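Extracellular solute-binding protein family 1 (Arthrobacter chlorophenolicus, PDB 4R2F) probably captures laminaribiose and perhaps related sugars as the extracellular solute-binding component of a bacterial sugar transporter. Local coordinates at residues 117-122 with 328-333; 189-194 with 270-275; 211-216 with 235-240. All coordinates share one frame; numbering follows the deposited sequence.

Interaction 1. Residues 117-122 with 328-333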
# COMPACT_ATOMS: atom_id res chain seq x y z
N ASP A 117 -14.47 5.26 18.57
CA ASP A 117 -15.06 6.55 18.93
C ASP A 117 -14.43 7.15 20.18
O ASP A 117 -14.18 8.34 20.21
CB ASP A 117 -16.57 6.42 19.14
CG ASP A 117 -17.30 6.01 17.88
OD1 ASP A 117 -16.70 5.30 17.05
OD2 ASP A 117 -18.46 6.38 17.70
N LYS A 118 -14.17 6.33 21.19
CA LYS A 118 -13.57 6.82 22.43
C LYS A 118 -12.12 7.27 22.22
O LYS A 118 -11.67 8.21 22.86
CB LYS A 118 -13.65 5.77 23.55
CG LYS A 118 -15.04 5.55 24.15
CD LYS A 118 -15.40 6.53 25.28
CE LYS A 118 -14.48 6.44 26.49
NZ LYS A 118 -13.40 7.48 26.51
N VAL A 119 -11.39 6.58 21.34
CA VAL A 119 -10.04 7.02 20.96
C VAL A 119 -10.10 8.39 20.31
O VAL A 119 -9.35 9.29 20.68
CB VAL A 119 -9.35 6.01 20.00
CG1 VAL A 119 -8.09 6.60 19.37
CG2 VAL A 119 -9.05 4.72 20.76
N ILE A 120 -11.03 8.55 19.38
CA ILE A 120 -11.22 9.83 18.72
C ILE A 120 -11.49 10.95 19.74
O ILE A 120 -10.92 12.03 19.63
CB ILE A 120 -12.38 9.79 17.71
CG1 ILE A 120 -12.09 8.84 16.53
CG2 ILE A 120 -12.68 11.19 17.19
CD1 ILE A 120 -10.90 9.21 15.70
N GLU A 121 -12.37 10.70 20.71
CA GLU A 121 -12.64 11.66 21.81
C GLU A 121 -11.38 12.00 22.57
O GLU A 121 -11.13 13.17 22.84
CB GLU A 121 -13.62 11.09 22.84
CG GLU A 121 -15.07 10.93 22.40
CD GLU A 121 -15.88 10.11 23.42
OE1 GLU A 121 -15.67 10.27 24.64
OE2 GLU A 121 -16.74 9.29 23.00
N LYS A 122 -10.59 10.98 22.95
CA LYS A 122 -9.37 11.22 23.66
C LYS A 122 -8.38 12.04 22.83
O LYS A 122 -7.68 12.88 23.37
CB LYS A 122 -8.72 9.91 24.15
CG LYS A 122 -9.51 9.16 25.22
CD LYS A 122 -8.91 7.75 25.41
CE LYS A 122 -9.35 7.10 26.71
NZ LYS A 122 -8.68 7.76 27.85
N PHE A 328 -3.77 2.24 24.78
CA PHE A 328 -2.63 1.84 23.99
C PHE A 328 -2.65 2.61 22.69
O PHE A 328 -1.61 3.13 22.28
CB PHE A 328 -2.59 0.34 23.66
CG PHE A 328 -1.45 -0.02 22.73
CD1 PHE A 328 -0.16 -0.17 23.21
CD2 PHE A 328 -1.65 -0.14 21.36
CE1 PHE A 328 0.90 -0.45 22.37
CE2 PHE A 328 -0.60 -0.42 20.51
CZ PHE A 328 0.69 -0.57 21.01
N VAL A 329 -3.81 2.65 22.03
CA VAL A 329 -3.88 3.27 20.70
C VAL A 329 -3.54 4.75 20.79
O VAL A 329 -2.85 5.27 19.94
CB VAL A 329 -5.23 3.04 19.98
CG1 VAL A 329 -5.35 3.91 18.73
CG2 VAL A 329 -5.43 1.57 19.62
N VAL A 330 -4.01 5.43 21.84
CA VAL A 330 -3.73 6.86 21.99
C VAL A 330 -2.23 7.07 22.25
O VAL A 330 -1.58 7.98 21.67
CB VAL A 330 -4.61 7.45 23.12
CG1 VAL A 330 -4.24 8.88 23.44
CG2 VAL A 330 -6.07 7.36 22.73
N TYR A 331 -1.68 6.24 23.11
CA TYR A 331 -0.25 6.25 23.38
C TYR A 331 0.55 6.05 22.08
O TYR A 331 1.49 6.79 21.78
CB TYR A 331 0.09 5.17 24.43
CG TYR A 331 1.56 4.80 24.47
CD1 TYR A 331 2.47 5.54 25.24
CD2 TYR A 331 2.03 3.74 23.73
CE1 TYR A 331 3.82 5.19 25.27
CE2 TYR A 331 3.36 3.38 23.75
CZ TYR A 331 4.26 4.10 24.51
OH TYR A 331 5.57 3.69 24.48
N TYR A 332 0.16 5.04 21.30
CA TYR A 332 0.94 4.67 20.11
C TYR A 332 0.87 5.79 19.08
O TYR A 332 1.89 6.20 18.56
CB TYR A 332 0.46 3.35 19.54
CG TYR A 332 1.40 2.65 18.56
CD1 TYR A 332 2.54 1.98 19.02
CD2 TYR A 332 1.12 2.61 17.19
CE1 TYR A 332 3.39 1.32 18.13
CE2 TYR A 332 1.95 1.95 16.29
CZ TYR A 332 3.10 1.30 16.76
OH TYR A 332 3.93 0.62 15.91
N LEU A 333 -0.32 6.32 18.81
CA LEU A 333 -0.44 7.45 17.87
C LEU A 333 0.43 8.65 18.27
O LEU A 333 1.01 9.31 17.40
CB LEU A 333 -1.88 7.91 17.76
CG LEU A 333 -2.79 6.93 17.03
CD1 LEU A 333 -4.22 7.35 17.26
CD2 LEU A 333 -2.44 6.93 15.55
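Val-119 sets its CG1 methyl over the paired valines Val-329 and Val-330, and this one methyl group carries most of the apolar contact between residues 117-122 and 328-333. CG1 lies 3.9 Å from Val-329 CG1 and 4.0 Å from Val-330 CG2, so it is shared between two consecutive residues of the partner helix. The branch reaches them because CG1 stands anti to the backbone N of Val-119 (chi1 167°), on the side of its own carbonyl carbon. The two encounters differ in direction: the Val-119 side chain crosses that of Val-329 at about a right angle, whereas Val-119 and Val-330 slide past each other in opposite senses. Farther along, Leu-333 brings CD1 to 4.5 Å from the same Val-119 CG1, a looser touch at the margin.

One turn after Val-119, Lys-122 contributes its aliphatic part. Its CB and CD both pack on Val-330 CG2, with CD at 3.9 Å from that methyl, and the lysine chain runs across the valine roughly perpendicularly. The chain then bends at its last torsion (chi4 -72°), and NZ forms a salt bridge with Glu-327, one residue before the segment 328-333. The methylenes thus lie against Val-330 while the ammonium group pairs with Glu-327.

No hydrogen bond links the segments. Their axes approach to 9.9 Å and cross at -47°, and Val-119 and Val-330 have the closest CA atoms, 6.4 Å apart. This is helix-helix packing on the mixed beta-sheet of a solute-binding protein: Val-119 and Val-329 both rest on Met-315 of strand 306-316, Val-119 and Leu-333 both touch Val-149 of strand 145-161, and Tyr-332 and Phe-328 also pack against helix 50-61.

Interaction 2. Residues 189-194 with 270-275; sequences VGAVGF and KAAYGM
Val-192 exchanges two backbone hydrogen bonds with the segment 270-275, donating from N to Lys-270 O (2.8 Å) and accepting at O from Ala-272 N (2.9 Å). Together they make a single parallel beta bridge around Ala-271, through which the loop following helix 176-188 is laid beside the residues that lead into strand 273-275. Both bonds are nearly straight at hydrogen; the first runs almost along the C=O axis, the second is tilted from the carbonyl plane.

Lys-270 also folds back, bent at chi2 (-67°), and its NZ meets Gly-190 O at 3.1 Å from above the carbonyl plane. Gly-190, with its positive phi, is the C-prime residue of the Schellman motif that closes the helix, so the lysine reaches the chain where the helix ends.

Ala-191 CB faces Ala-272 CB, and Val-192 CG2 comes near Lys-270 CD, the two side chains crossing at about a right angle. Beyond the bridge the rings of Phe-194 and Tyr-273 meet edge against edge, crossing obliquely; Tyr-273 also lies on Leu-158 and Tyr-160 of strand 145-161. Were Tyr-273 replaced by alanine, a gap would probably open beside the Phe-194 ring, whose edge would lose its aromatic neighbour. Gly-193 O, pressed against Tyr-273 CB, and Tyr-273 N are buried without a hydrogen-bond partner. Gly-274 has backbone angles that call for glycine, since a CB would be jammed against Tyr-273 O. The ring edges come closest at Phe-194 CD1 and Tyr-273 CD2, 3.7 Å apart, while Phe-194 CA directs a CA-H...O contact of 3.3 Å to Tyr-273 O.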
# COMPACT_ATOMS: atom_id res chain seq x y z
N VAL A 189 20.46 -2.36 -22.63
CA VAL A 189 21.71 -2.26 -21.86
C VAL A 189 21.70 -3.16 -20.61
O VAL A 189 22.47 -2.95 -19.69
CB VAL A 189 22.13 -0.81 -21.50
CG1 VAL A 189 22.30 0.01 -22.78
CG2 VAL A 189 21.14 -0.14 -20.54
N GLY A 190 20.83 -4.17 -20.61
CA GLY A 190 20.80 -5.16 -19.52
C GLY A 190 20.04 -4.77 -18.25
O GLY A 190 20.17 -5.42 -17.22
N ALA A 191 19.23 -3.73 -18.33
CA ALA A 191 18.48 -3.28 -17.16
C ALA A 191 17.02 -3.74 -17.22
O ALA A 191 16.54 -4.19 -18.27
CB ALA A 191 18.54 -1.76 -17.06
N VAL A 192 16.33 -3.63 -16.10
CA VAL A 192 14.90 -3.90 -16.07
C VAL A 192 14.16 -2.59 -16.20
O VAL A 192 14.25 -1.71 -15.34
CB VAL A 192 14.48 -4.65 -14.81
CG1 VAL A 192 12.96 -4.74 -14.71
CG2 VAL A 192 15.10 -6.04 -14.84
N GLY A 193 13.41 -2.47 -17.28
CA GLY A 193 12.69 -1.24 -17.58
C GLY A 193 11.45 -0.98 -16.77
O GLY A 193 10.96 0.14 -16.75
N PHE A 194 10.91 -2.00 -16.11
CA PHE A 194 9.76 -1.82 -15.24
C PHE A 194 9.77 -2.92 -14.18
O PHE A 194 9.19 -4.01 -14.37
CB PHE A 194 8.47 -1.80 -16.06
CG PHE A 194 7.33 -1.07 -15.40
CD1 PHE A 194 7.37 0.30 -15.25
CD2 PHE A 194 6.21 -1.75 -14.99
CE1 PHE A 194 6.32 0.98 -14.67
CE2 PHE A 194 5.16 -1.07 -14.42
CZ PHE A 194 5.22 0.29 -14.24
N LYS A 270 20.08 -3.15 -11.12
CA LYS A 270 19.44 -3.98 -12.12
C LYS A 270 18.12 -3.28 -12.57
O LYS A 270 17.79 -3.27 -13.76
CB LYS A 270 19.20 -5.39 -11.58
CG LYS A 270 19.80 -6.49 -12.43
CD LYS A 270 19.09 -6.60 -13.78
CE LYS A 270 19.81 -7.59 -14.68
NZ LYS A 270 18.96 -7.96 -15.84
N ALA A 271 17.40 -2.67 -11.63
CA ALA A 271 16.12 -2.02 -11.93
C ALA A 271 16.37 -0.59 -12.34
O ALA A 271 16.96 0.15 -11.57
CB ALA A 271 15.23 -2.06 -10.68
N ALA A 272 15.88 -0.18 -13.50
CA ALA A 272 16.02 1.21 -13.94
C ALA A 272 14.80 2.06 -13.62
O ALA A 272 14.93 3.26 -13.47
CB ALA A 272 16.30 1.29 -15.43
N TYR A 273 13.63 1.45 -13.54
CA TYR A 273 12.39 2.21 -13.46
C TYR A 273 11.31 1.29 -12.91
O TYR A 273 11.37 0.08 -13.12
CB TYR A 273 12.04 2.76 -14.83
CG TYR A 273 10.85 3.71 -14.91
CD1 TYR A 273 11.00 5.07 -14.66
CD2 TYR A 273 9.60 3.26 -15.29
CE1 TYR A 273 9.92 5.95 -14.75
CE2 TYR A 273 8.51 4.13 -15.38
CZ TYR A 273 8.68 5.47 -15.11
OH TYR A 273 7.62 6.32 -15.22
N GLY A 274 10.38 1.84 -12.14
CA GLY A 274 9.26 1.06 -11.65
C GLY A 274 8.47 1.70 -10.52
O GLY A 274 8.83 2.74 -10.02
N MET A 275 7.41 1.02 -10.11
CA MET A 275 6.50 1.53 -9.10
C MET A 275 6.87 0.88 -7.78
O MET A 275 6.97 -0.33 -7.70
CB MET A 275 5.05 1.18 -9.46
CG MET A 275 3.98 1.62 -8.47
SD MET A 275 2.40 0.75 -8.59
CE MET A 275 2.87 -0.85 -8.01

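Interaction 3. Residues 211-216 with 235-240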
# COMPACT_ATOMS: atom_id res chain seq x y z
N MET A 211 -3.02 0.01 -10.15
CA MET A 211 -2.48 1.34 -10.51
C MET A 211 -2.59 1.62 -12.00
O MET A 211 -2.94 2.76 -12.39
CB MET A 211 -1.03 1.60 -10.07
CG MET A 211 -0.57 3.04 -10.39
SD MET A 211 0.12 3.19 -12.06
CE MET A 211 1.85 2.85 -11.69
N MET A 212 -2.29 0.62 -12.84
CA MET A 212 -2.31 0.91 -14.28
C MET A 212 -3.73 1.08 -14.81
O MET A 212 -3.96 1.91 -15.71
CB MET A 212 -1.54 -0.12 -15.10
CG MET A 212 -0.04 -0.13 -14.79
SD MET A 212 0.87 1.35 -15.27
CE MET A 212 1.00 0.96 -16.99
N MET A 213 -4.68 0.35 -14.24
CA MET A 213 -6.11 0.56 -14.56
C MET A 213 -6.48 2.00 -14.18
O MET A 213 -7.05 2.73 -14.99
CB MET A 213 -7.02 -0.45 -13.83
CG MET A 213 -6.91 -1.92 -14.27
SD MET A 213 -7.91 -3.03 -13.24
CE MET A 213 -6.92 -4.48 -13.24
N LEU A 214 -6.13 2.42 -12.97
CA LEU A 214 -6.46 3.79 -12.53
C LEU A 214 -5.82 4.85 -13.40
O LEU A 214 -6.45 5.83 -13.76
CB LEU A 214 -6.04 3.99 -11.07
CG LEU A 214 -6.74 3.09 -10.06
CD1 LEU A 214 -6.27 3.48 -8.67
CD2 LEU A 214 -8.24 3.16 -10.14
N ASN A 215 -4.57 4.60 -13.78
CA ASN A 215 -3.83 5.49 -14.64
C ASN A 215 -4.48 5.65 -16.02
O ASN A 215 -4.29 6.66 -16.67
CB ASN A 215 -2.40 4.97 -14.76
CG ASN A 215 -1.41 6.00 -15.25
OD1 ASN A 215 -1.76 7.07 -15.77
ND2 ASN A 215 -0.14 5.67 -15.11
N ASN A 216 -5.28 4.69 -16.45
CA ASN A 216 -5.98 4.83 -17.72
C ASN A 216 -7.45 5.21 -17.57
O ASN A 216 -8.25 4.96 -18.48
CB ASN A 216 -5.90 3.51 -18.48
CG ASN A 216 -6.16 3.67 -19.97
OD1 ASN A 216 -5.84 4.69 -20.58
ND2 ASN A 216 -6.71 2.61 -20.58
N VAL A 235 -9.20 -3.01 -20.01
CA VAL A 235 -8.66 -3.95 -21.01
C VAL A 235 -7.40 -3.38 -21.61
O VAL A 235 -6.39 -4.08 -21.74
CB VAL A 235 -9.67 -4.27 -22.14
CG1 VAL A 235 -9.02 -5.10 -23.24
CG2 VAL A 235 -10.87 -5.00 -21.57
N GLU A 236 -7.45 -2.12 -21.99
CA GLU A 236 -6.27 -1.45 -22.50
C GLU A 236 -5.08 -1.47 -21.55
O GLU A 236 -3.93 -1.58 -21.99
CB GLU A 236 -6.55 0.02 -22.75
CG GLU A 236 -6.60 0.43 -24.19
CD GLU A 236 -6.59 1.93 -24.27
OE1 GLU A 236 -5.68 2.48 -24.93
OE2 GLU A 236 -7.47 2.56 -23.64
N ALA A 237 -5.36 -1.27 -20.26
CA ALA A 237 -4.33 -1.24 -19.24
C ALA A 237 -3.64 -2.60 -19.16
O ALA A 237 -2.42 -2.67 -19.14
CB ALA A 237 -4.93 -0.85 -17.89
N VAL A 238 -4.44 -3.66 -19.20
CA VAL A 238 -3.92 -5.00 -19.15
C VAL A 238 -3.17 -5.37 -20.42
O VAL A 238 -2.14 -6.03 -20.35
CB VAL A 238 -5.01 -6.04 -18.83
CG1 VAL A 238 -4.45 -7.46 -18.91
CG2 VAL A 238 -5.55 -5.80 -17.43
N GLU A 239 -3.68 -4.93 -21.58
CA GLU A 239 -2.96 -5.11 -22.84
C GLU A 239 -1.59 -4.44 -22.82
O GLU A 239 -0.64 -4.95 -23.38
CB GLU A 239 -3.77 -4.56 -24.04
CG GLU A 239 -4.96 -5.43 -24.43
CD GLU A 239 -5.82 -4.85 -25.55
OE1 GLU A 239 -5.76 -3.63 -25.83
OE2 GLU A 239 -6.59 -5.63 -26.16
N PHE A 240 -1.48 -3.29 -22.16
CA PHE A 240 -0.21 -2.61 -22.11
C PHE A 240 0.80 -3.37 -21.23
O PHE A 240 1.95 -3.54 -21.61
CB PHE A 240 -0.39 -1.18 -21.63
CG PHE A 240 0.88 -0.42 -21.55
CD1 PHE A 240 1.58 -0.09 -22.71
CD2 PHE A 240 1.40 -0.05 -20.32
CE1 PHE A 240 2.78 0.60 -22.65
CE2 PHE A 240 2.60 0.66 -20.25
CZ PHE A 240 3.29 0.97 -21.41
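Asn-216 ND2 donates to Glu-236 OE2 at 3.2 Å, the one hydrogen bond between the segments. It is almost straight (173° at hydrogen), and the oxygen lies in the amide plane of the asparagine; the amide, however, meets the carboxylate from above, their planes being 68° apart. Asn-216 has CG anti to its own backbone N (chi1 -160°), which carries the amide across to the glutamate. OE2 also accepts from His-301 NE2, so two donors grip one carboxylate oxygen.

In this helical part of the solute-binding fold the axes of 211-215 and 235-240, parts of helices 204-215 and 232-246, pass 8.5 Å apart, their N-to-C directions at 126°. Asn-216 is the first residue past the end of the former.

Van der Waals contacts make up the rest. Ala-237, with no more than a methyl, probably permits the close approach: its CB sits 3.6 Å from Met-212 O and 3.8 Å from Met-213 CA. Met-212, bent at chi2 and chi3, brings CE to the edge of the Phe-240 ring, 3.5 Å from CD2, near the ring plane. Phe-240 in turn stacks on Trp-176, which Met-212, Asn-216 and Ala-237 also touch.

Overall arrangement
Interactions 2 and 3 are neighbours, their centres 20 Å apart, whereas interaction 1 lies on the opposite side of the chain's centre, 43 Å from interaction 2 and 40 Å from interaction 3 between centres. Interactions 2 and 3 meet directly: Met-275 SD packs 3.8 Å from Met-211 CE, joining the strand 273-275 to helix 204-215. In sequence, segments 117-122 and 328-333 bracket the other four, and 189-194 and 270-275 bracket interaction 3. A glucose unit of the bound sugar lies about 14 Å from Gly-274 and about 13 Å from the Met-213 side chain, which places interactions 2 and 3 probably behind the sugar pocket rather than in its wall.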